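Local coordinates for protein vinylacetyl-CoA Delta-isomerase (Nitrosopumilus maritimus SCM1, PDB 6VJR) that binds FAD and a [4Fe-4S] cluster and probably acts as a 4-hydroxybutyryl-CoA dehydratase with vinylacetyl-CoA delta-isomerase activity, in an oxygen-tolerant archaeal form, at residues 110-115 / 348-353; 123-128 / 267-272; 16-21 / 223-228; 178-183 / 257-262. All blocks are in the same frame, centred on the assembly; numbering follows the deposited sequence. Where two conformers were deposited one is given.

The four contacts show a flavoprotein tied together by pairings distant in sequence. Contacts 3 and 4 share one mixed sheet, in which strands 224-228 and 254-259 are neighbours; their centres lie about 13 Å apart, and both reach a second subunit. Contact 4 meets contact 2, centres about 18 Å apart, where Val178 packs against Val269 and His272. Contact 2 meets contact 1, centres about 14 Å apart, where helices 101-121 and 125-139 follow each other. Contacts 1 and 3 are most distant, their centres about 34 Å apart. Along the chain, contact 1 encloses contact 2, which encloses contact 4, whereas contact 3 alternates with all; strand 19-21 pairs with 224-228, whose Tyr226 side chain lies about 11 Å from FAD.

Contact 1 (110-115 / 348-353); sequences LHSTTF and QKMKSG
Ser352 carries the polar part of this helix-to-turn contact. Its hydroxyl, held between the backbone N and the carbonyl carbon (chi1 68°), meets the edge of the His111 imidazole near the ring plane, and Ser352 OG and His111 ND1 share a hydrogen bond of 2.8 Å in which either may donate. His111 brings ND1 there by setting CG anti to its backbone N. A water adds a second link, giving a hydrogen to Ser112 O and accepting one from Ser352 N. Among apolar contacts, Phe115 lays one ring face against the turn: Ser352 CA forms a CH-pi contact 4.0 Å from the centroid, while Lys351 CB touches CE1 of Phe115 at 3.8 Å. Met350 CB meets Ser112 CB; the hydroxyl of Ser112 instead bonds Arg284, and the extended Lys351 chain leads away to a salt bridge with Glu119. The motif is a type I beta turn, Met350 to Gly353, closed by Gly353 N on Met350 O, set between antiparallel strands 348-349 and 355-356 and docked on helix 101-121.

Contact 2 (123-128 / 267-272); sequences TDYHKR and DKVFMH
Tyr125, at the start of helix 125-139, fills the tight side of this contact. With CG anti to the carbonyl carbon (chi1 -55°), its ring lies along the backbone of 269-271: Met271 CA sits over one face in a CH-pi contact 4.1 Å from the centroid, and Val269 O comes to the ring edge, 3.4 Å from Tyr125 CD1. Phe270 O lies obliquely to the ring, 3.4 Å from Tyr125 CG, buried without a polar partner. The phenol OH packs at 3.4 Å on His272 CB and is hydrogen-bonded to Glu274. The chain turns a corner where Phe270 and Met271 both face Val214, a classic beta bulge on the outermost strand, within this chain, of the four-stranded sheet. Alongside, Arg128 runs extended from CG to NE, beside Val269, and its NH2 donates to Val269 O at 3.0 Å and 163°; the oxygen lies in the guanidinium plane, although the donor stands above the carbonyl plane. Toward exposed Asp267 the fit loosens. There a water bridges the carbonyls, giving hydrogens to Arg128 O and Asp267 O. Within 123-128, Asp124 OD1 forms a salt bridge with Arg128 NE by charge alone, at 3.3 Å and well out of the guanidinium plane.

Contact 3 (16-21 / 223-228); sequences DLKVYL and GVTYIY
Tyr226 O is held from the neighbouring strand by one hydrogen bond and one weaker contact: Tyr20 N donates a nearly straight bond of 2.8 Å and 173°, almost along the C=O axis, and Val19 CA adds a CA-H...O contact at 3.4 Å. This is a parallel pairing of strands 19-21 and 224-228 in the mixed sheet, with axes 4.7 Å apart and N-to-C directions 20° from each other. Lys18 O receives Tyr226 N before it and Tyr20 O receives Tyr228 N after it, completing the alternating bonds of parallel strands. On the face bearing Val19 and Tyr226, Leu17 CD2 approaches the Tyr226 ring obliquely, 3.7 Å from CE1, while Lys18 O lies in plane at that ring's edge; the phenol itself bonds Ala219 O. Leu21 lies beside Tyr228, pointing the same way, with CD1 against Tyr228 CB and CD2 over one ring face. The face of Tyr20 and Ile227 turns to the second subunit, where Tyr20 meets the ring of His399 of that subunit. At the exposed Lys18 end, two waters take over from direct bonds, both donating to Val224 O: one accepts from Lys18 N, the other from Lys18 NZ. Across the same strand pair, Thr225 CG2, set anti to its backbone N, meets the Tyr20 ring edge in plane, 3.7 Å from CD2.

Contact 4 (178-183 / 257-262); sequences VYVSGA and IILDRV
The Tyr179 ring takes Arg261 O at its edge, in plane, 3.7 Å from CD2, while its phenol OH is bonded to Asp174. The guanidinium of Arg261 turns back within its own segment in a side-on, two-nitrogen salt bridge to Asp260, NE and NH1 each meeting one oxygen from above the carboxylate plane, NE to OD1 at 2.9 Å. Backbone bonds hold the strands on either side of this corner. Val180 N meets a lone pair of Val262 O in the carbonyl plane and Val262 N returns to Val180 O, while Gly182 and Leu259 exchange a second pair of bonds. Between them Ser181 OG, anti to its carbonyl carbon, accepts Arg261 N at 3.0 Å. Val180 CG2 packs obliquely on Val262 CB at 4.1 Å; farther along, Ala183 CB touches Ile258 CD1, and Tyr409 of the second subunit packs on both residues. Arg261 and Val262 both face Val180, and Arg261 adopts left-handed backbone angles (55°/48°), the signature of a G1 beta bulge between two antiparallel strands of the mixed sheet.

Contact 1 (110-115 / 348-353)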
loop_
_atom_site.group_PDB
_atom_site.type_symbol
_atom_site.label_atom_id
_atom_site.label_comp_id
_atom_site.label_asym_id
_atom_site.label_seq_id
_atom_site.Cartn_x
_atom_site.Cartn_y
_atom_site.Cartn_z
ATOM N N LEU A 110 31.242 -17.079 -9.285
ATOM C CA LEU A 110 32.214 -18.172 -9.312
ATOM C C LEU A 110 33.643 -17.681 -9.214
ATOM O O LEU A 110 34.471 -18.380 -8.645
ATOM C CB LEU A 110 32.030 -19.016 -10.549
ATOM C CG LEU A 110 30.856 -19.972 -10.496
ATOM C CD1 LEU A 110 30.533 -20.459 -11.894
ATOM C CD2 LEU A 110 31.124 -21.137 -9.536
ATOM N N HIS A 111 33.925 -16.486 -9.735
ATOM C CA HIS A 111 35.297 -16.014 -9.723
ATOM C C HIS A 111 35.807 -15.910 -8.281
ATOM O O HIS A 111 36.870 -16.439 -7.942
ATOM C CB HIS A 111 35.381 -14.672 -10.447
ATOM C CG HIS A 111 36.755 -14.173 -10.653
ATOM N ND1 HIS A 111 37.454 -13.551 -9.644
ATOM C CD2 HIS A 111 37.578 -14.200 -11.733
ATOM C CE1 HIS A 111 38.655 -13.181 -10.131
ATOM N NE2 HIS A 111 38.756 -13.567 -11.390
ATOM N N SER A 112 35.010 -15.295 -7.399
ATOM C CA SER A 112 35.409 -15.150 -6.004
ATOM C C SER A 112 35.279 -16.464 -5.228
ATOM O O SER A 112 36.112 -16.761 -4.386
ATOM C CB SER A 112 34.661 -14.037 -5.308
ATOM O OG SER A 112 33.277 -14.311 -5.180
ATOM N N THR A 113 34.230 -17.244 -5.489
ATOM C CA THR A 113 33.969 -18.442 -4.707
ATOM C C THR A 113 35.061 -19.487 -4.975
ATOM O O THR A 113 35.585 -20.093 -4.044
ATOM C CB THR A 113 32.582 -18.991 -5.003
ATOM O OG1 THR A 113 31.602 -17.990 -4.735
ATOM C CG2 THR A 113 32.324 -20.199 -4.122
ATOM N N THR A 114 35.415 -19.736 -6.245
ATOM C CA THR A 114 36.441 -20.736 -6.575
ATOM C C THR A 114 37.769 -20.396 -5.900
ATOM O O THR A 114 38.487 -21.293 -5.449
ATOM C CB THR A 114 36.625 -20.883 -8.081
ATOM O OG1 THR A 114 36.880 -19.608 -8.659
ATOM C CG2 THR A 114 35.456 -21.599 -8.733
ATOM N N PHE A 115 38.119 -19.106 -5.877
ATOM C CA PHE A 115 39.329 -18.640 -5.230
ATOM C C PHE A 115 39.361 -19.071 -3.763
ATOM O O PHE A 115 40.391 -19.555 -3.266
ATOM C CB PHE A 115 39.436 -17.122 -5.400
ATOM C CG PHE A 115 40.726 -16.549 -4.838
ATOM C CD1 PHE A 115 40.854 -16.287 -3.484
ATOM C CD2 PHE A 115 41.784 -16.221 -5.671
ATOM C CE1 PHE A 115 41.987 -15.700 -2.986
ATOM C CE2 PHE A 115 42.937 -15.660 -5.157
ATOM C CZ PHE A 115 43.036 -15.404 -3.817
ATOM N N GLN A 348 32.376 -3.727 -3.382
ATOM C CA GLN A 348 33.637 -3.886 -2.666
ATOM C C GLN A 348 34.462 -4.998 -3.329
ATOM O O GLN A 348 33.909 -5.971 -3.866
ATOM C CB GLN A 348 33.384 -4.276 -1.195
ATOM C CG GLN A 348 32.439 -3.364 -0.409
ATOM C CD GLN A 348 32.970 -1.963 -0.175
ATOM O OE1 GLN A 348 34.162 -1.718 0.097
ATOM N NE2 GLN A 348 32.063 -1.007 -0.299
ATOM N N LYS A 349 35.791 -4.864 -3.276
ATOM C CA LYS A 349 36.705 -5.884 -3.787
ATOM C C LYS A 349 36.735 -7.162 -2.947
ATOM O O LYS A 349 36.926 -7.127 -1.733
ATOM C CB LYS A 349 38.091 -5.267 -3.942
ATOM C CG LYS A 349 39.114 -6.091 -4.756
ATOM C CD LYS A 349 40.529 -5.539 -4.742
ATOM C CE LYS A 349 40.789 -4.292 -5.476
ATOM N NZ LYS A 349 42.237 -4.217 -5.741
ATOM N N MET A 350 36.585 -8.300 -3.637
ATOM C CA MET A 350 36.768 -9.610 -3.044
ATOM C C MET A 350 38.214 -10.071 -3.102
ATOM O O MET A 350 39.022 -9.527 -3.845
ATOM C CB MET A 350 35.852 -10.617 -3.735
ATOM C CG MET A 350 34.423 -10.143 -3.731
ATOM S SD MET A 350 33.695 -9.929 -2.081
ATOM C CE MET A 350 33.534 -11.664 -1.715
ATOM N N LYS A 351 38.524 -11.145 -2.365
ATOM C CA LYS A 351 39.901 -11.647 -2.360
ATOM C C LYS A 351 40.436 -11.950 -3.764
ATOM O O LYS A 351 41.637 -11.773 -3.999
ATOM C CB LYS A 351 39.999 -12.874 -1.460
ATOM C CG LYS A 351 39.793 -12.627 0.031
ATOM C CD LYS A 351 39.910 -13.941 0.791
ATOM C CE LYS A 351 39.592 -13.831 2.223
ATOM N NZ LYS A 351 39.715 -15.158 2.820
ATOM N N SER A 352 39.591 -12.494 -4.664
ATOM C CA SER A 352 40.022 -12.858 -6.016
ATOM C C SER A 352 40.286 -11.666 -6.943
ATOM O O SER A 352 40.835 -11.852 -8.031
ATOM C CB SER A 352 38.983 -13.748 -6.651
ATOM O OG SER A 352 37.787 -13.037 -6.911
ATOM N N GLY A 353 39.802 -10.471 -6.560
ATOM C CA GLY A 353 39.934 -9.268 -7.358
ATOM C C GLY A 353 38.618 -8.765 -7.939
ATOM O O GLY A 353 38.532 -7.590 -8.315
HETATM O O HOH W 1 37.432 -14.309 -3.393
#

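Contact 2 (123-128 / 267-272)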
loop_
_atom_site.group_PDB
_atom_site.type_symbol
_atom_site.label_atom_id
_atom_site.label_comp_id
_atom_site.label_asym_id
_atom_site.label_seq_id
_atom_site.Cartn_x
_atom_site.Cartn_y
_atom_site.Cartn_z
ATOM N N THR A 123 42.942 -26.844 -3.905
ATOM C CA THR A 123 42.437 -27.276 -5.205
ATOM C C THR A 123 42.776 -26.224 -6.264
ATOM O O THR A 123 43.424 -25.228 -5.969
ATOM C CB THR A 123 40.935 -27.534 -5.052
ATOM O OG1 THR A 123 40.403 -26.460 -4.283
ATOM C CG2 THR A 123 40.658 -28.790 -4.235
ATOM N N ASP A 124 42.396 -26.468 -7.521
ATOM C CA ASP A 124 42.699 -25.528 -8.594
ATOM C C ASP A 124 41.450 -25.203 -9.404
ATOM O O ASP A 124 41.523 -24.966 -10.607
ATOM C CB ASP A 124 43.767 -26.024 -9.544
ATOM C CG ASP A 124 43.455 -27.369 -10.170
ATOM O OD1 ASP A 124 42.377 -27.883 -9.878
ATOM O OD2 ASP A 124 44.323 -27.922 -10.871
ATOM N N TYR A 125 40.318 -25.107 -8.709
ATOM C CA TYR A 125 39.073 -24.676 -9.320
ATOM C C TYR A 125 39.177 -23.280 -9.930
ATOM O O TYR A 125 38.558 -23.015 -10.968
ATOM C CB TYR A 125 37.914 -24.752 -8.334
ATOM C CG TYR A 125 37.734 -26.122 -7.704
ATOM C CD1 TYR A 125 37.432 -27.235 -8.473
ATOM C CD2 TYR A 125 37.757 -26.288 -6.325
ATOM C CE1 TYR A 125 37.264 -28.493 -7.907
ATOM C CE2 TYR A 125 37.596 -27.540 -5.750
ATOM C CZ TYR A 125 37.316 -28.648 -6.534
ATOM O OH TYR A 125 37.191 -29.883 -5.959
ATOM N N HIS A 126 39.862 -22.369 -9.252
ATOM C CA HIS A 126 39.987 -21.005 -9.747
ATOM C C HIS A 126 40.777 -20.994 -11.059
ATOM O O HIS A 126 40.385 -20.285 -11.986
ATOM C CB HIS A 126 40.590 -20.095 -8.671
ATOM C CG HIS A 126 40.510 -18.669 -8.990
ATOM N ND1 HIS A 126 39.294 -18.029 -9.058
ATOM C CD2 HIS A 126 41.447 -17.745 -9.265
ATOM C CE1 HIS A 126 39.489 -16.741 -9.393
ATOM N NE2 HIS A 126 40.807 -16.552 -9.520
ATOM N N LYS A 127 41.891 -21.745 -11.137
ATOM C CA LYS A 127 42.689 -21.856 -12.363
ATOM C C LYS A 127 41.861 -22.428 -13.508
ATOM O O LYS A 127 41.827 -21.861 -14.611
ATOM C CB LYS A 127 43.952 -22.708 -12.135
ATOM C CG LYS A 127 44.975 -22.097 -11.202
ATOM C CD LYS A 127 46.227 -22.927 -10.913
ATOM C CE LYS A 127 46.815 -22.708 -9.525
ATOM N NZ LYS A 127 45.986 -23.284 -8.447
ATOM N N ARG A 128 41.111 -23.506 -13.206
ATOM C CA ARG A 128 40.189 -24.079 -14.172
ATOM C C ARG A 128 39.185 -23.024 -14.627
ATOM O O ARG A 128 38.932 -22.869 -15.834
ATOM C CB ARG A 128 39.471 -25.270 -13.549
ATOM C CG ARG A 128 40.350 -26.476 -13.297
ATOM C CD ARG A 128 39.472 -27.463 -12.564
ATOM N NE ARG A 128 40.212 -28.672 -12.216
ATOM C CZ ARG A 128 39.731 -29.677 -11.501
ATOM N NH1 ARG A 128 40.482 -30.727 -11.166
ATOM N NH2 ARG A 128 38.507 -29.648 -11.121
ATOM N N ASP A 267 38.486 -30.354 -16.281
ATOM C CA ASP A 267 38.821 -28.965 -16.542
ATOM C C ASP A 267 37.592 -28.057 -16.506
ATOM O O ASP A 267 37.735 -26.841 -16.495
ATOM C CB ASP A 267 39.484 -28.770 -17.893
ATOM C CG ASP A 267 38.735 -29.378 -19.066
ATOM O OD1 ASP A 267 38.906 -30.577 -19.324
ATOM O OD2 ASP A 267 37.980 -28.661 -19.707
ATOM N N LYS A 268 36.396 -28.636 -16.518
ATOM C CA LYS A 268 35.167 -27.859 -16.486
ATOM C C LYS A 268 34.453 -28.027 -15.148
ATOM O O LYS A 268 33.298 -27.617 -15.019
ATOM C CB LYS A 268 34.264 -28.246 -17.667
ATOM C CG LYS A 268 34.805 -28.013 -19.061
ATOM C CD LYS A 268 34.913 -26.561 -19.451
ATOM C CE LYS A 268 35.337 -26.319 -20.856
ATOM N NZ LYS A 268 36.731 -26.675 -21.014
ATOM N N VAL A 269 35.118 -28.663 -14.166
ATOM C CA VAL A 269 34.544 -28.848 -12.830
ATOM C C VAL A 269 35.114 -27.776 -11.886
ATOM O O VAL A 269 36.327 -27.683 -11.702
ATOM C CB VAL A 269 34.832 -30.262 -12.297
ATOM C CG1 VAL A 269 34.520 -30.439 -10.823
ATOM C CG2 VAL A 269 34.133 -31.328 -13.122
ATOM N N PHE A 270 34.223 -26.966 -11.301
ATOM C CA PHE A 270 34.618 -25.826 -10.492
ATOM C C PHE A 270 34.301 -26.005 -9.000
ATOM O O PHE A 270 34.563 -25.102 -8.202
ATOM C CB PHE A 270 34.021 -24.541 -11.062
ATOM C CG PHE A 270 34.188 -24.318 -12.557
ATOM C CD1 PHE A 270 35.408 -24.574 -13.176
ATOM C CD2 PHE A 270 33.135 -23.864 -13.339
ATOM C CE1 PHE A 270 35.561 -24.394 -14.535
ATOM C CE2 PHE A 270 33.310 -23.666 -14.696
ATOM C CZ PHE A 270 34.521 -23.925 -15.287
ATOM N N MET A 271 33.710 -27.137 -8.623
ATOM C CA MET A 271 33.461 -27.521 -7.242
ATOM C C MET A 271 33.170 -29.016 -7.288
ATOM O O MET A 271 32.379 -29.462 -8.119
ATOM C CB MET A 271 32.243 -26.800 -6.642
ATOM C CG MET A 271 31.808 -27.284 -5.216
ATOM S SD MET A 271 30.209 -26.671 -4.689
ATOM C CE MET A 271 30.701 -24.982 -4.321
ATOM N N HIS A 272 33.751 -29.753 -6.353
ATOM C CA HIS A 272 33.617 -31.200 -6.332
ATOM C C HIS A 272 33.670 -31.690 -4.882
ATOM O O HIS A 272 34.720 -32.117 -4.422
ATOM C CB HIS A 272 34.709 -31.841 -7.195
ATOM C CG HIS A 272 34.713 -33.338 -7.170
ATOM N ND1 HIS A 272 33.585 -34.115 -7.251
ATOM C CD2 HIS A 272 35.718 -34.205 -7.005
ATOM C CE1 HIS A 272 33.909 -35.399 -7.196
ATOM N NE2 HIS A 272 35.186 -35.478 -7.021
HETATM O O HOH W 2 39.287 -24.995 -17.571
#

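Contact 3 (16-21 / 223-228)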
loop_
_atom_site.group_PDB
_atom_site.type_symbol
_atom_site.label_atom_id
_atom_site.label_comp_id
_atom_site.label_asym_id
_atom_site.label_seq_id
_atom_site.Cartn_x
_atom_site.Cartn_y
_atom_site.Cartn_z
ATOM N N ASP A 16 21.315 -29.664 -33.336
ATOM C CA ASP A 16 20.591 -30.870 -32.922
ATOM C C ASP A 16 20.529 -31.125 -31.401
ATOM O O ASP A 16 20.596 -32.277 -30.949
ATOM C CB ASP A 16 21.080 -32.084 -33.696
ATOM C CG ASP A 16 20.101 -33.254 -33.693
ATOM O OD1 ASP A 16 18.860 -32.995 -33.750
ATOM O OD2 ASP A 16 20.569 -34.414 -33.638
ATOM N N LEU A 17 20.261 -30.094 -30.600
ATOM C CA LEU A 17 19.827 -30.250 -29.205
ATOM C C LEU A 17 18.541 -31.061 -29.206
ATOM O O LEU A 17 17.779 -30.925 -30.146
ATOM C CB LEU A 17 19.572 -28.854 -28.607
ATOM C CG LEU A 17 20.758 -28.133 -27.942
ATOM C CD1 LEU A 17 21.958 -27.978 -28.815
ATOM C CD2 LEU A 17 20.353 -26.784 -27.350
ATOM N N LYS A 18 18.326 -31.868 -28.163
ATOM C CA LYS A 18 17.087 -32.591 -27.974
ATOM C C LYS A 18 16.119 -31.675 -27.221
ATOM O O LYS A 18 16.286 -31.463 -26.024
ATOM C CB LYS A 18 17.335 -33.898 -27.215
ATOM C CG LYS A 18 16.095 -34.726 -27.143
ATOM C CD LYS A 18 16.213 -36.004 -26.323
ATOM C CE LYS A 18 17.125 -37.002 -26.878
ATOM N NZ LYS A 18 17.244 -38.164 -26.001
ATOM N N VAL A 19 15.130 -31.128 -27.940
ATOM C CA VAL A 19 14.198 -30.152 -27.383
ATOM C C VAL A 19 12.769 -30.609 -27.626
ATOM O O VAL A 19 12.355 -30.757 -28.771
ATOM C CB VAL A 19 14.392 -28.746 -27.974
ATOM C CG1 VAL A 19 13.377 -27.750 -27.440
ATOM C CG2 VAL A 19 15.801 -28.241 -27.790
ATOM N N TYR A 20 12.019 -30.781 -26.544
ATOM C CA TYR A 20 10.605 -31.113 -26.659
ATOM C C TYR A 20 9.756 -29.865 -26.445
ATOM O O TYR A 20 9.935 -29.186 -25.442
ATOM C CB TYR A 20 10.207 -32.184 -25.647
ATOM C CG TYR A 20 10.769 -33.540 -26.019
ATOM C CD1 TYR A 20 10.285 -34.246 -27.109
ATOM C CD2 TYR A 20 11.798 -34.095 -25.299
ATOM C CE1 TYR A 20 10.811 -35.469 -27.477
ATOM C CE2 TYR A 20 12.297 -35.334 -25.634
ATOM C CZ TYR A 20 11.815 -36.028 -26.732
ATOM O OH TYR A 20 12.348 -37.226 -27.152
ATOM N N LEU A 21 8.839 -29.598 -27.398
ATOM C CA LEU A 21 7.856 -28.527 -27.272
ATOM C C LEU A 21 6.550 -29.015 -27.872
ATOM O O LEU A 21 6.507 -29.382 -29.041
ATOM C CB LEU A 21 8.385 -27.279 -27.986
ATOM C CG LEU A 21 7.416 -26.100 -28.123
ATOM C CD1 LEU A 21 6.797 -25.679 -26.812
ATOM C CD2 LEU A 21 8.183 -24.959 -28.729
ATOM N N GLY A 223 23.274 -36.624 -23.169
ATOM C CA GLY A 223 22.573 -36.968 -21.943
ATOM C C GLY A 223 21.622 -35.870 -21.474
ATOM O O GLY A 223 20.935 -36.038 -20.466
ATOM N N VAL A 224 21.562 -34.763 -22.219
ATOM C CA VAL A 224 20.716 -33.627 -21.876
ATOM C C VAL A 224 19.449 -33.678 -22.710
ATOM O O VAL A 224 19.488 -33.871 -23.918
ATOM C CB VAL A 224 21.420 -32.281 -22.125
ATOM C CG1 VAL A 224 20.502 -31.116 -21.779
ATOM C CG2 VAL A 224 22.751 -32.168 -21.366
ATOM N N THR A 225 18.318 -33.478 -22.033
ATOM C CA THR A 225 17.042 -33.258 -22.689
ATOM C C THR A 225 16.476 -31.925 -22.195
ATOM O O THR A 225 16.499 -31.662 -20.986
ATOM C CB THR A 225 16.070 -34.392 -22.345
ATOM O OG1 THR A 225 16.615 -35.682 -22.666
ATOM C CG2 THR A 225 14.747 -34.179 -23.055
ATOM N N TYR A 226 15.959 -31.123 -23.135
ATOM C CA TYR A 226 15.295 -29.858 -22.817
ATOM C C TYR A 226 13.802 -30.011 -23.039
ATOM O O TYR A 226 13.382 -30.487 -24.104
ATOM C CB TYR A 226 15.795 -28.703 -23.694
ATOM C CG TYR A 226 17.276 -28.424 -23.589
ATOM C CD1 TYR A 226 18.170 -29.088 -24.413
ATOM C CD2 TYR A 226 17.791 -27.522 -22.673
ATOM C CE1 TYR A 226 19.536 -28.841 -24.351
ATOM C CE2 TYR A 226 19.152 -27.264 -22.606
ATOM C CZ TYR A 226 20.032 -27.927 -23.440
ATOM O OH TYR A 226 21.364 -27.633 -23.312
ATOM N N ILE A 227 13.006 -29.606 -22.031
ATOM C CA ILE A 227 11.561 -29.613 -22.153
ATOM C C ILE A 227 11.070 -28.173 -21.999
ATOM O O ILE A 227 11.215 -27.586 -20.946
ATOM C CB ILE A 227 10.886 -30.587 -21.188
ATOM C CG1 ILE A 227 11.481 -32.004 -21.263
ATOM C CG2 ILE A 227 9.394 -30.598 -21.505
ATOM C CD1 ILE A 227 10.933 -32.958 -20.238
ATOM N N TYR A 228 10.569 -27.616 -23.095
ATOM C CA TYR A 228 10.273 -26.195 -23.174
ATOM C C TYR A 228 9.116 -25.834 -22.240
ATOM O O TYR A 228 8.153 -26.561 -22.148
ATOM C CB TYR A 228 9.915 -25.843 -24.619
ATOM C CG TYR A 228 10.357 -24.458 -25.074
ATOM C CD1 TYR A 228 11.628 -24.267 -25.613
ATOM C CD2 TYR A 228 9.525 -23.354 -24.986
ATOM C CE1 TYR A 228 12.082 -23.025 -25.973
ATOM C CE2 TYR A 228 9.969 -22.098 -25.383
ATOM C CZ TYR A 228 11.238 -21.948 -25.898
ATOM O OH TYR A 228 11.683 -20.722 -26.285
HETATM O O HOH W 3 20.193 -32.282 -26.118
HETATM O O HOH W 4 19.138 -36.877 -24.433
#

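Contact 4 (178-183 / 257-262)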
loop_
_atom_site.group_PDB
_atom_site.type_symbol
_atom_site.label_atom_id
_atom_site.label_comp_id
_atom_site.label_asym_id
_atom_site.label_seq_id
_atom_site.Cartn_x
_atom_site.Cartn_y
_atom_site.Cartn_z
ATOM N N VAL A 178 33.536 -36.286 -14.004
ATOM C CA VAL A 178 32.367 -36.709 -13.244
ATOM C C VAL A 178 31.181 -36.928 -14.184
ATOM O O VAL A 178 31.129 -36.397 -15.306
ATOM C CB VAL A 178 32.025 -35.683 -12.146
ATOM C CG1 VAL A 178 33.199 -35.413 -11.219
ATOM C CG2 VAL A 178 31.549 -34.385 -12.758
ATOM N N TYR A 179 30.179 -37.641 -13.662
ATOM C CA TYR A 179 28.929 -37.861 -14.367
ATOM C C TYR A 179 27.825 -37.386 -13.441
ATOM O O TYR A 179 27.844 -37.725 -12.254
ATOM C CB TYR A 179 28.729 -39.351 -14.695
ATOM C CG TYR A 179 29.807 -39.867 -15.631
ATOM C CD1 TYR A 179 31.034 -40.256 -15.122
ATOM C CD2 TYR A 179 29.614 -39.969 -17.005
ATOM C CE1 TYR A 179 32.045 -40.753 -15.936
ATOM C CE2 TYR A 179 30.620 -40.445 -17.835
ATOM C CZ TYR A 179 31.837 -40.834 -17.299
ATOM O OH TYR A 179 32.831 -41.273 -18.113
ATOM N N VAL A 180 26.934 -36.526 -13.969
ATOM C CA VAL A 180 25.894 -35.936 -13.141
ATOM C C VAL A 180 24.528 -36.323 -13.674
ATOM O O VAL A 180 24.347 -36.494 -14.877
ATOM C CB VAL A 180 25.981 -34.399 -13.026
ATOM C CG1 VAL A 180 27.238 -33.927 -12.339
ATOM C CG2 VAL A 180 25.819 -33.697 -14.363
ATOM N N SER A 181 23.570 -36.439 -12.744
ATOM C CA SER A 181 22.173 -36.643 -13.057
ATOM C C SER A 181 21.332 -35.706 -12.194
ATOM O O SER A 181 21.706 -35.350 -11.071
ATOM C CB SER A 181 21.756 -38.094 -12.841
ATOM O OG SER A 181 22.452 -38.971 -13.716
ATOM N N GLY A 182 20.163 -35.351 -12.734
ATOM C CA GLY A 182 19.240 -34.474 -12.055
ATOM C C GLY A 182 18.573 -33.593 -13.100
ATOM O O GLY A 182 18.375 -34.007 -14.236
ATOM N N ALA A 183 18.160 -32.410 -12.685
ATOM C CA ALA A 183 17.509 -31.490 -13.594
ATOM C C ALA A 183 17.684 -30.075 -13.066
ATOM O O ALA A 183 17.926 -29.898 -11.859
ATOM C CB ALA A 183 16.064 -31.841 -13.698
ATOM N N ILE A 257 15.835 -28.541 -17.924
ATOM C CA ILE A 257 17.004 -29.255 -18.408
ATOM C C ILE A 257 17.127 -30.556 -17.613
ATOM O O ILE A 257 17.297 -30.552 -16.385
ATOM C CB ILE A 257 18.273 -28.432 -18.240
ATOM C CG1 ILE A 257 18.159 -27.008 -18.769
ATOM C CG2 ILE A 257 19.435 -29.186 -18.891
ATOM C CD1 ILE A 257 19.425 -26.205 -18.571
ATOM N N ILE A 258 16.960 -31.664 -18.314
ATOM C CA ILE A 258 17.154 -32.971 -17.715
ATOM C C ILE A 258 18.580 -33.435 -17.983
ATOM O O ILE A 258 19.063 -33.302 -19.099
ATOM C CB ILE A 258 16.142 -34.000 -18.224
ATOM C CG1 ILE A 258 14.708 -33.453 -18.276
ATOM C CG2 ILE A 258 16.287 -35.287 -17.397
ATOM C CD1 ILE A 258 14.129 -33.104 -16.922
ATOM N N LEU A 259 19.237 -33.974 -16.944
ATOM C CA LEU A 259 20.591 -34.508 -17.040
ATOM C C LEU A 259 20.604 -35.995 -16.697
ATOM O O LEU A 259 20.187 -36.381 -15.589
ATOM C CB LEU A 259 21.466 -33.753 -16.042
ATOM C CG LEU A 259 21.393 -32.222 -16.110
ATOM C CD1 LEU A 259 21.910 -31.549 -14.851
ATOM C CD2 LEU A 259 22.133 -31.716 -17.296
ATOM N N ASP A 260 21.037 -36.827 -17.648
ATOM C CA ASP A 260 21.170 -38.272 -17.469
ATOM C C ASP A 260 22.631 -38.656 -17.684
ATOM O O ASP A 260 23.097 -38.861 -18.801
ATOM C CB ASP A 260 20.252 -39.038 -18.397
ATOM C CG ASP A 260 20.284 -40.538 -18.199
ATOM O OD1 ASP A 260 20.844 -40.982 -17.181
ATOM O OD2 ASP A 260 19.778 -41.254 -19.084
ATOM N N ARG A 261 23.348 -38.732 -16.563
ATOM C CA ARG A 261 24.719 -39.214 -16.557
ATOM C C ARG A 261 25.543 -38.403 -17.553
ATOM O O ARG A 261 26.326 -38.964 -18.344
ATOM C CB ARG A 261 24.837 -40.718 -16.814
ATOM C CG ARG A 261 24.189 -41.585 -15.749
ATOM C CD ARG A 261 24.033 -43.027 -16.217
ATOM N NE ARG A 261 22.988 -42.969 -17.261
ATOM C CZ ARG A 261 22.483 -43.948 -17.996
ATOM N NH1 ARG A 261 21.606 -43.642 -18.935
ATOM N NH2 ARG A 261 22.858 -45.213 -17.821
ATOM N N VAL A 262 25.386 -37.073 -17.447
ATOM C CA VAL A 262 26.126 -36.165 -18.286
ATOM C C VAL A 262 27.567 -36.090 -17.791
ATOM O O VAL A 262 27.817 -35.886 -16.610
ATOM C CB VAL A 262 25.430 -34.786 -18.283
ATOM C CG1 VAL A 262 26.198 -33.740 -19.078
ATOM C CG2 VAL A 262 24.039 -34.858 -18.837
#